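Local atomic coordinates of (S)-ureidoglycine aminohydrolase (Escherichia coli, PDB entry 1RC6), a protein that catalyses the manganese-dependent hydrolysis of (S)-ureidoglycine to (S)-ureidoglycolate and ammonia, a step in anaerobic allantoin degradation. Residues Y205-L215 with P221-F229; L66-G77 with S115-Q123. All blocks are in the same frame, centred on the assembly; numbering follows the deposited sequence.

Interaction 1 of 2, residues Y205-L215 with P221-F229; sequences YILSGQGVYNL and PVKKGDYIF
Gly211 and Val222 form an antiparallel hydrogen-bonded pair in a beta hairpin of the C-terminal cupin domain. Each N-H goes to the other's carbonyl: Gly211 N to Val222 O at 3.0 Å, Val222 N to Gly211 O at 2.9 Å. Past this pair the chain runs through a type II turn from Lys223 to Asp226, and strand pairing resumes with the register shifted by one. Lys224 N reaches Gly209 O only weakly on the way. Ile206 then has both polar backbone atoms satisfied: its N gives to Asp226 O at 2.9 Å, and its O accepts from Gly225 N at 3.0 Å, in the carbonyl plane. The Asp226 carboxylate folds back over the turn, CG beside its own backbone N (chi1 -74°), and OD1 takes Lys223 N at 3.0 Å from above the carboxylate plane while also making a salt bridge to Arg18. Tyr227 OH hydrogen-bonds with Ser51 OG and Asp61 OD1. Between the strands Ile206 and Val222 cross at about a right angle through their CG1 atoms. Tyr213 packs close to Tyr249, which probably binds substrate; over one face of the Tyr213 ring sits Ile228 CD1, 4.1 Å from the centroid and 13° off the normal.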
loop_
_atom_site.group_PDB
_atom_site.type_symbol
_atom_site.label_atom_id
_atom_site.label_comp_id
_atom_site.label_asym_id
_atom_site.label_seq_id
_atom_site.Cartn_x
_atom_site.Cartn_y
_atom_site.Cartn_z
ATOM N N TYR A 205 -4.357 -2.665 -1.427
ATOM C CA TYR A 205 -3.814 -3.720 -2.262
ATOM C C TYR A 205 -4.203 -5.006 -1.551
ATOM O O TYR A 205 -3.856 -5.204 -0.385
ATOM C CB TYR A 205 -2.296 -3.639 -2.345
ATOM C CG TYR A 205 -1.687 -4.758 -3.154
ATOM C CD1 TYR A 205 -1.761 -4.755 -4.550
ATOM C CD2 TYR A 205 -1.041 -5.828 -2.532
ATOM C CE1 TYR A 205 -1.202 -5.790 -5.306
ATOM C CE2 TYR A 205 -0.480 -6.867 -3.279
ATOM C CZ TYR A 205 -0.563 -6.841 -4.664
ATOM O OH TYR A 205 -0.002 -7.864 -5.406
ATOM N N ILE A 206 -4.936 -5.870 -2.246
ATOM C CA ILE A 206 -5.375 -7.130 -1.666
ATOM C C ILE A 206 -4.201 -8.076 -1.535
ATOM O O ILE A 206 -3.675 -8.569 -2.533
ATOM C CB ILE A 206 -6.426 -7.782 -2.536
ATOM C CG1 ILE A 206 -7.533 -6.771 -2.826
ATOM C CG2 ILE A 206 -6.970 -9.020 -1.842
ATOM C CD1 ILE A 206 -8.227 -6.254 -1.592
ATOM N N LEU A 207 -3.804 -8.327 -0.292
ATOM C CA LEU A 207 -2.669 -9.194 0.010
ATOM C C LEU A 207 -2.916 -10.681 -0.169
ATOM O O LEU A 207 -2.025 -11.422 -0.589
ATOM C CB LEU A 207 -2.196 -8.943 1.436
ATOM C CG LEU A 207 -1.496 -7.610 1.639
ATOM C CD1 LEU A 207 -1.185 -7.425 3.106
ATOM C CD2 LEU A 207 -0.224 -7.588 0.805
ATOM N N SER A 208 -4.120 -11.124 0.163
ATOM C CA SER A 208 -4.424 -12.536 0.033
ATOM C C SER A 208 -5.904 -12.816 0.144
ATOM O O SER A 208 -6.696 -11.952 0.514
ATOM C CB SER A 208 -3.694 -13.335 1.115
ATOM O OG SER A 208 -4.306 -13.134 2.381
ATOM N N GLY A 209 -6.259 -14.052 -0.180
ATOM C CA GLY A 209 -7.637 -14.465 -0.101
ATOM C C GLY A 209 -8.464 -13.963 -1.254
ATOM O O GLY A 209 -7.954 -13.651 -2.322
ATOM N N GLN A 210 -9.761 -13.881 -1.018
ATOM C CA GLN A 210 -10.696 -13.441 -2.024
ATOM C C GLN A 210 -11.932 -12.963 -1.296
ATOM O O GLN A 210 -12.349 -13.560 -0.309
ATOM C CB GLN A 210 -11.039 -14.615 -2.933
ATOM C CG GLN A 210 -12.260 -14.405 -3.794
ATOM C CD GLN A 210 -12.560 -15.614 -4.654
ATOM O OE1 GLN A 210 -12.645 -16.735 -4.150
ATOM N NE2 GLN A 210 -12.725 -15.396 -5.956
ATOM N N GLY A 211 -12.517 -11.879 -1.774
ATOM C CA GLY A 211 -13.703 -11.372 -1.125
ATOM C C GLY A 211 -14.533 -10.584 -2.101
ATOM O O GLY A 211 -14.299 -10.634 -3.303
ATOM N N VAL A 212 -15.515 -9.861 -1.584
ATOM C CA VAL A 212 -16.366 -9.044 -2.424
ATOM C C VAL A 212 -16.480 -7.658 -1.806
ATOM O O VAL A 212 -16.750 -7.503 -0.611
ATOM C CB VAL A 212 -17.763 -9.666 -2.577
ATOM C CG1 VAL A 212 -18.643 -8.772 -3.434
ATOM C CG2 VAL A 212 -17.639 -11.038 -3.214
ATOM N N TYR A 213 -16.256 -6.651 -2.638
ATOM C CA TYR A 213 -16.312 -5.268 -2.200
ATOM C C TYR A 213 -17.545 -4.593 -2.754
ATOM O O TYR A 213 -18.097 -5.021 -3.761
ATOM C CB TYR A 213 -15.075 -4.511 -2.685
ATOM C CG TYR A 213 -14.171 -4.021 -1.582
ATOM C CD1 TYR A 213 -13.547 -4.917 -0.710
ATOM C CD2 TYR A 213 -13.931 -2.660 -1.415
ATOM C CE1 TYR A 213 -12.703 -4.466 0.301
ATOM C CE2 TYR A 213 -13.090 -2.198 -0.409
ATOM C CZ TYR A 213 -12.480 -3.104 0.445
ATOM O OH TYR A 213 -11.654 -2.640 1.442
ATOM N N ASN A 214 -17.964 -3.530 -2.086
ATOM C CA ASN A 214 -19.116 -2.762 -2.511
ATOM C C ASN A 214 -18.681 -1.312 -2.559
ATOM O O ASN A 214 -18.804 -0.584 -1.572
ATOM C CB ASN A 214 -20.269 -2.914 -1.522
ATOM C CG ASN A 214 -21.472 -2.071 -1.901
ATOM O OD1 ASN A 214 -22.155 -2.351 -2.884
ATOM N ND2 ASN A 214 -21.728 -1.019 -1.128
ATOM N N LEU A 215 -18.163 -0.901 -3.711
ATOM C CA LEU A 215 -17.693 0.465 -3.896
ATOM C C LEU A 215 -18.851 1.439 -4.112
ATOM O O LEU A 215 -19.491 1.872 -3.151
ATOM C CB LEU A 215 -16.715 0.525 -5.076
ATOM C CG LEU A 215 -15.444 -0.338 -4.984
ATOM C CD1 LEU A 215 -14.700 -0.024 -3.693
ATOM C CD2 LEU A 215 -15.805 -1.814 -5.035
ATOM N N PRO A 221 -16.210 -8.602 -7.366
ATOM C CA PRO A 221 -15.348 -9.597 -6.734
ATOM C C PRO A 221 -13.931 -9.023 -6.686
ATOM O O PRO A 221 -13.450 -8.419 -7.650
ATOM C CB PRO A 221 -15.483 -10.818 -7.651
ATOM C CG PRO A 221 -15.891 -10.228 -8.979
ATOM C CD PRO A 221 -16.833 -9.118 -8.594
ATOM N N VAL A 222 -13.282 -9.184 -5.544
ATOM C CA VAL A 222 -11.942 -8.674 -5.359
ATOM C C VAL A 222 -11.047 -9.834 -4.973
ATOM O O VAL A 222 -11.507 -10.796 -4.360
ATOM C CB VAL A 222 -11.944 -7.621 -4.258
ATOM C CG1 VAL A 222 -10.539 -7.271 -3.871
ATOM C CG2 VAL A 222 -12.666 -6.388 -4.740
ATOM N N LYS A 223 -9.773 -9.762 -5.327
ATOM C CA LYS A 223 -8.889 -10.857 -4.982
ATOM C C LYS A 223 -7.430 -10.474 -4.906
ATOM O O LYS A 223 -7.028 -9.399 -5.334
ATOM C CB LYS A 223 -9.062 -11.994 -5.984
ATOM C CG LYS A 223 -8.554 -11.679 -7.382
ATOM C CD LYS A 223 -9.078 -12.700 -8.390
ATOM C CE LYS A 223 -8.361 -12.603 -9.725
ATOM N NZ LYS A 223 -6.948 -13.047 -9.602
ATOM N N LYS A 224 -6.646 -11.380 -4.343
ATOM C CA LYS A 224 -5.215 -11.192 -4.194
ATOM C C LYS A 224 -4.644 -10.604 -5.474
ATOM O O LYS A 224 -4.907 -11.113 -6.560
ATOM C CB LYS A 224 -4.571 -12.538 -3.883
ATOM C CG LYS A 224 -3.067 -12.565 -3.872
ATOM C CD LYS A 224 -2.606 -13.812 -3.123
ATOM C CE LYS A 224 -1.123 -14.068 -3.293
ATOM N NZ LYS A 224 -0.794 -14.473 -4.693
ATOM N N GLY A 225 -3.885 -9.519 -5.342
ATOM C CA GLY A 225 -3.293 -8.877 -6.501
ATOM C C GLY A 225 -4.038 -7.636 -6.969
ATOM O O GLY A 225 -3.477 -6.801 -7.680
ATOM N N ASP A 226 -5.302 -7.510 -6.588
ATOM C CA ASP A 226 -6.101 -6.354 -6.979
ATOM C C ASP A 226 -5.725 -5.127 -6.160
ATOM O O ASP A 226 -5.231 -5.244 -5.035
ATOM C CB ASP A 226 -7.592 -6.628 -6.767
ATOM C CG ASP A 226 -8.175 -7.578 -7.800
ATOM O OD1 ASP A 226 -9.380 -7.896 -7.680
ATOM O OD2 ASP A 226 -7.440 -8.001 -8.727
ATOM N N TYR A 227 -5.972 -3.950 -6.727
ATOM C CA TYR A 227 -5.687 -2.703 -6.047
ATOM C C TYR A 227 -6.930 -1.856 -6.119
ATOM O O TYR A 227 -7.590 -1.821 -7.142
ATOM C CB TYR A 227 -4.545 -1.944 -6.715
ATOM C CG TYR A 227 -4.291 -0.613 -6.049
ATOM C CD1 TYR A 227 -3.602 -0.536 -4.840
ATOM C CD2 TYR A 227 -4.792 0.564 -6.596
ATOM C CE1 TYR A 227 -3.422 0.690 -4.187
ATOM C CE2 TYR A 227 -4.621 1.793 -5.964
ATOM C CZ TYR A 227 -3.938 1.848 -4.765
ATOM O OH TYR A 227 -3.772 3.062 -4.154
ATOM N N ILE A 228 -7.239 -1.145 -5.047
ATOM C CA ILE A 228 -8.432 -0.330 -5.047
ATOM C C ILE A 228 -8.197 1.072 -4.522
ATOM O O ILE A 228 -7.640 1.250 -3.437
ATOM C CB ILE A 228 -9.514 -0.962 -4.171
ATOM C CG1 ILE A 228 -9.661 -2.436 -4.515
ATOM C CG2 ILE A 228 -10.827 -0.223 -4.355
ATOM C CD1 ILE A 228 -10.565 -3.169 -3.566
ATOM N N PHE A 229 -8.628 2.064 -5.292
ATOM C CA PHE A 229 -8.509 3.449 -4.866
ATOM C C PHE A 229 -9.866 3.971 -4.416
ATOM O O PHE A 229 -10.765 4.148 -5.229
ATOM C CB PHE A 229 -8.005 4.350 -5.987
ATOM C CG PHE A 229 -8.087 5.807 -5.646
ATOM C CD1 PHE A 229 -8.930 6.655 -6.353
ATOM C CD2 PHE A 229 -7.337 6.328 -4.589
ATOM C CE1 PHE A 229 -9.026 8.012 -6.014
ATOM C CE2 PHE A 229 -7.423 7.670 -4.240
ATOM C CZ PHE A 229 -8.268 8.517 -4.952
#

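Interaction 2 of 2, residues L66-G77 with S115-Q123; sequences LHQNGGNQQGFG and SLMTFVNAQ
Asn72 lays its CB over one face of the Phe119 ring, 4.2 Å from the centroid, in a CH-pi contact, while Leu66 CD2 meets the ring edge at CE2. Phe119 has CG between its backbone N and carbonyl carbon (chi1 49°), which brings the ring across toward the 66-77 chain. Beneath these side chains Asn72 and Phe119 form an antiparallel hydrogen-bonded pair. The other end of Asn72 turns back on its own loop, OD1 accepting Gly75 N at 2.8 Å in an Asx motif. Asn121 works the far end. Its ND2 gives to His67 O at 3.0 Å, with that oxygen in the Asn121 amide plane but approached from above the carbonyl plane; Gly70 N, closing the type II turn 67-70, comes from the opposite face. ND2 also reaches Glu125 O, and OD1 takes Ser127 OG and Gln123 N, the latter in an Asx turn. Replacing this asparagine with alanine is likely to cost His67 O one of its two donors and leave Ser127 OG without this acceptor. In the N-terminal cupin domain, strand 118-121 pairs with strand 91-96 through Thr118 and Val120, while Phe119 also packs on Leu85 of strand 81-89, Ile92 and Phe42.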
loop_
_atom_site.group_PDB
_atom_site.type_symbol
_atom_site.label_atom_id
_atom_site.label_comp_id
_atom_site.label_asym_id
_atom_site.label_seq_id
_atom_site.Cartn_x
_atom_site.Cartn_y
_atom_site.Cartn_z
ATOM N N LEU A 66 10.611 -7.290 -7.700
ATOM C CA LEU A 66 12.054 -7.234 -7.838
ATOM C C LEU A 66 12.640 -8.513 -8.378
ATOM O O LEU A 66 12.415 -9.592 -7.834
ATOM C CB LEU A 66 12.674 -6.938 -6.481
ATOM C CG LEU A 66 12.014 -5.743 -5.787
ATOM C CD1 LEU A 66 12.368 -5.767 -4.312
ATOM C CD2 LEU A 66 12.447 -4.430 -6.466
ATOM N N HIS A 67 13.387 -8.393 -9.462
ATOM C CA HIS A 67 14.054 -9.554 -10.025
ATOM C C HIS A 67 15.427 -9.616 -9.347
ATOM O O HIS A 67 15.667 -8.896 -8.367
ATOM C CB HIS A 67 14.159 -9.396 -11.541
ATOM C CG HIS A 67 12.831 -9.445 -12.227
ATOM N ND1 HIS A 67 12.346 -8.409 -12.998
ATOM C CD2 HIS A 67 11.844 -10.372 -12.182
ATOM C CE1 HIS A 67 11.116 -8.692 -13.390
ATOM N NE2 HIS A 67 10.788 -9.877 -12.907
ATOM N N GLN A 68 16.322 -10.468 -9.835
ATOM C CA GLN A 68 17.640 -10.556 -9.229
ATOM C C GLN A 68 18.334 -9.200 -9.292
ATOM O O GLN A 68 18.525 -8.640 -10.370
ATOM C CB GLN A 68 18.475 -11.604 -9.943
ATOM C CG GLN A 68 17.767 -12.923 -10.035
ATOM C CD GLN A 68 18.605 -13.995 -10.669
ATOM O OE1 GLN A 68 19.445 -13.720 -11.536
ATOM N NE2 GLN A 68 18.373 -15.231 -10.260
ATOM N N ASN A 69 18.698 -8.680 -8.124
ATOM C CA ASN A 69 19.353 -7.384 -8.017
ATOM C C ASN A 69 18.415 -6.244 -8.346
ATOM O O ASN A 69 18.849 -5.123 -8.610
ATOM C CB ASN A 69 20.569 -7.312 -8.930
ATOM C CG ASN A 69 21.679 -8.223 -8.476
ATOM O OD1 ASN A 69 21.721 -9.397 -8.849
ATOM N ND2 ASN A 69 22.579 -7.693 -7.645
ATOM N N GLY A 70 17.123 -6.540 -8.330
ATOM C CA GLY A 70 16.143 -5.523 -8.626
ATOM C C GLY A 70 15.900 -4.685 -7.390
ATOM O O GLY A 70 15.895 -5.201 -6.269
ATOM N N GLY A 71 15.709 -3.389 -7.594
ATOM C CA GLY A 71 15.467 -2.499 -6.487
ATOM C C GLY A 71 15.853 -1.104 -6.904
ATOM O O GLY A 71 15.905 -0.792 -8.103
ATOM N N ASN A 72 16.129 -0.256 -5.922
ATOM C CA ASN A 72 16.519 1.110 -6.202
ATOM C C ASN A 72 17.662 1.463 -5.286
ATOM O O ASN A 72 17.497 1.589 -4.073
ATOM C CB ASN A 72 15.341 2.054 -5.975
ATOM C CG ASN A 72 15.633 3.463 -6.432
ATOM O OD1 ASN A 72 16.603 4.084 -5.996
ATOM N ND2 ASN A 72 14.786 3.981 -7.316
ATOM N N GLN A 73 18.831 1.606 -5.885
ATOM C CA GLN A 73 20.042 1.928 -5.157
ATOM C C GLN A 73 20.289 3.426 -5.178
ATOM O O GLN A 73 21.178 3.930 -4.513
ATOM C CB GLN A 73 21.210 1.196 -5.802
ATOM C CG GLN A 73 21.025 -0.310 -5.859
ATOM C CD GLN A 73 21.314 -0.977 -4.535
ATOM O OE1 GLN A 73 20.779 -0.586 -3.500
ATOM N NE2 GLN A 73 22.160 -1.998 -4.560
ATOM N N GLN A 74 19.483 4.140 -5.942
ATOM C CA GLN A 74 19.630 5.572 -6.063
ATOM C C GLN A 74 19.025 6.362 -4.920
ATOM O O GLN A 74 19.497 7.443 -4.605
ATOM C CB GLN A 74 19.012 6.029 -7.370
ATOM C CG GLN A 74 18.903 7.528 -7.525
ATOM C CD GLN A 74 18.324 7.907 -8.876
ATOM O OE1 GLN A 74 18.830 7.479 -9.918
ATOM N NE2 GLN A 74 17.259 8.709 -8.869
ATOM N N GLY A 75 17.988 5.829 -4.293
ATOM C CA GLY A 75 17.352 6.553 -3.211
ATOM C C GLY A 75 15.948 6.929 -3.643
ATOM O O GLY A 75 15.766 7.753 -4.541
ATOM N N PHE A 76 14.955 6.330 -2.990
ATOM C CA PHE A 76 13.562 6.553 -3.324
ATOM C C PHE A 76 12.924 7.860 -2.864
ATOM O O PHE A 76 12.307 8.569 -3.677
ATOM C CB PHE A 76 12.720 5.375 -2.825
ATOM C CG PHE A 76 11.244 5.535 -3.068
ATOM C CD1 PHE A 76 10.765 5.865 -4.332
ATOM C CD2 PHE A 76 10.331 5.350 -2.032
ATOM C CE1 PHE A 76 9.392 6.006 -4.564
ATOM C CE2 PHE A 76 8.958 5.488 -2.250
ATOM C CZ PHE A 76 8.487 5.816 -3.517
ATOM N N GLY A 77 13.050 8.190 -1.588
ATOM C CA GLY A 77 12.421 9.414 -1.098
ATOM C C GLY A 77 12.473 10.738 -1.871
ATOM O O GLY A 77 12.268 10.796 -3.080
ATOM N N SER A 115 14.686 11.459 4.424
ATOM C CA SER A 115 15.481 10.249 4.521
ATOM C C SER A 115 15.282 9.293 3.360
ATOM O O SER A 115 14.473 8.378 3.441
ATOM C CB SER A 115 15.192 9.524 5.830
ATOM O OG SER A 115 15.605 10.302 6.933
ATOM N N LEU A 116 16.020 9.520 2.276
ATOM C CA LEU A 116 15.969 8.658 1.113
ATOM C C LEU A 116 16.071 7.199 1.522
ATOM O O LEU A 116 16.745 6.849 2.498
ATOM C CB LEU A 116 17.116 8.982 0.180
ATOM C CG LEU A 116 16.806 9.975 -0.939
ATOM C CD1 LEU A 116 15.877 11.067 -0.436
ATOM C CD2 LEU A 116 18.118 10.523 -1.487
ATOM N N MET A 117 15.400 6.344 0.762
ATOM C CA MET A 117 15.380 4.913 1.031
ATOM C C MET A 117 15.940 4.169 -0.180
ATOM O O MET A 117 15.743 4.593 -1.323
ATOM C CB MET A 117 13.940 4.479 1.284
ATOM C CG MET A 117 13.677 2.998 1.137
ATOM S SD MET A 117 11.899 2.597 0.964
ATOM C CE MET A 117 11.203 3.311 2.498
ATOM N N THR A 118 16.669 3.088 0.070
ATOM C CA THR A 118 17.196 2.281 -1.022
ATOM C C THR A 118 16.832 0.864 -0.672
ATOM O O THR A 118 16.650 0.540 0.500
ATOM C CB THR A 118 18.720 2.397 -1.185
ATOM O OG1 THR A 118 19.358 2.222 0.084
ATOM C CG2 THR A 118 19.088 3.756 -1.781
ATOM N N PHE A 119 16.687 0.019 -1.681
ATOM C CA PHE A 119 16.316 -1.357 -1.417
ATOM C C PHE A 119 16.662 -2.218 -2.596
ATOM O O PHE A 119 16.689 -1.756 -3.728
ATOM C CB PHE A 119 14.821 -1.471 -1.121
ATOM C CG PHE A 119 13.965 -0.780 -2.122
ATOM C CD1 PHE A 119 13.442 0.487 -1.857
ATOM C CD2 PHE A 119 13.728 -1.360 -3.362
ATOM C CE1 PHE A 119 12.698 1.168 -2.823
ATOM C CE2 PHE A 119 12.988 -0.691 -4.336
ATOM C CZ PHE A 119 12.471 0.578 -4.067
ATOM N N VAL A 120 16.935 -3.479 -2.318
ATOM C CA VAL A 120 17.305 -4.410 -3.345
ATOM C C VAL A 120 16.854 -5.782 -2.946
ATOM O O VAL A 120 16.744 -6.108 -1.765
ATOM C CB VAL A 120 18.832 -4.448 -3.556
ATOM C CG1 VAL A 120 19.210 -5.612 -4.463
ATOM C CG2 VAL A 120 19.285 -3.169 -4.189
ATOM N N ASN A 121 16.581 -6.585 -3.959
ATOM C CA ASN A 121 16.172 -7.944 -3.738
ATOM C C ASN A 121 17.334 -8.618 -3.028
ATOM O O ASN A 121 18.492 -8.443 -3.413
ATOM C CB ASN A 121 15.921 -8.626 -5.060
ATOM C CG ASN A 121 15.153 -9.883 -4.895
ATOM O OD1 ASN A 121 15.008 -10.392 -3.786
ATOM N ND2 ASN A 121 14.653 -10.412 -5.995
ATOM N N ALA A 122 17.025 -9.389 -1.994
ATOM C CA ALA A 122 18.062 -10.062 -1.224
ATOM C C ALA A 122 18.102 -11.553 -1.504
ATOM O O ALA A 122 18.891 -12.282 -0.900
ATOM C CB ALA A 122 17.853 -9.815 0.254
ATOM N N GLN A 123 17.260 -12.014 -2.423
ATOM C CA GLN A 123 17.243 -13.429 -2.751
ATOM C C GLN A 123 17.345 -13.678 -4.245
ATOM O O GLN A 123 17.385 -12.745 -5.032
ATOM C CB GLN A 123 15.991 -14.083 -2.176
ATOM C CG GLN A 123 14.689 -13.677 -2.820
ATOM C CD GLN A 123 13.496 -14.305 -2.114
ATOM O OE1 GLN A 123 12.428 -14.489 -2.705
ATOM N NE2 GLN A 123 13.673 -14.632 -0.834
#

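The two contacts belong to the two cupin domains of one chain, on opposite sides of its centre, with their centres about 27 Å apart and their nearest atoms about 11 Å apart. Both are partly buried, but interaction 1 has more buried residues, and some of its side chains adjoin residues that probably bind substrate; interaction 2 lies away from the metal- and substrate-binding residues and has more exposed residues. They share no elements. Interaction 1 joins strands close in sequence, backbone to backbone, over an aliphatic and tyrosine interior. Interaction 2 brings together parts 38 residues apart, a loop against a strand, and relies more on side-chain amides tied to backbone atoms.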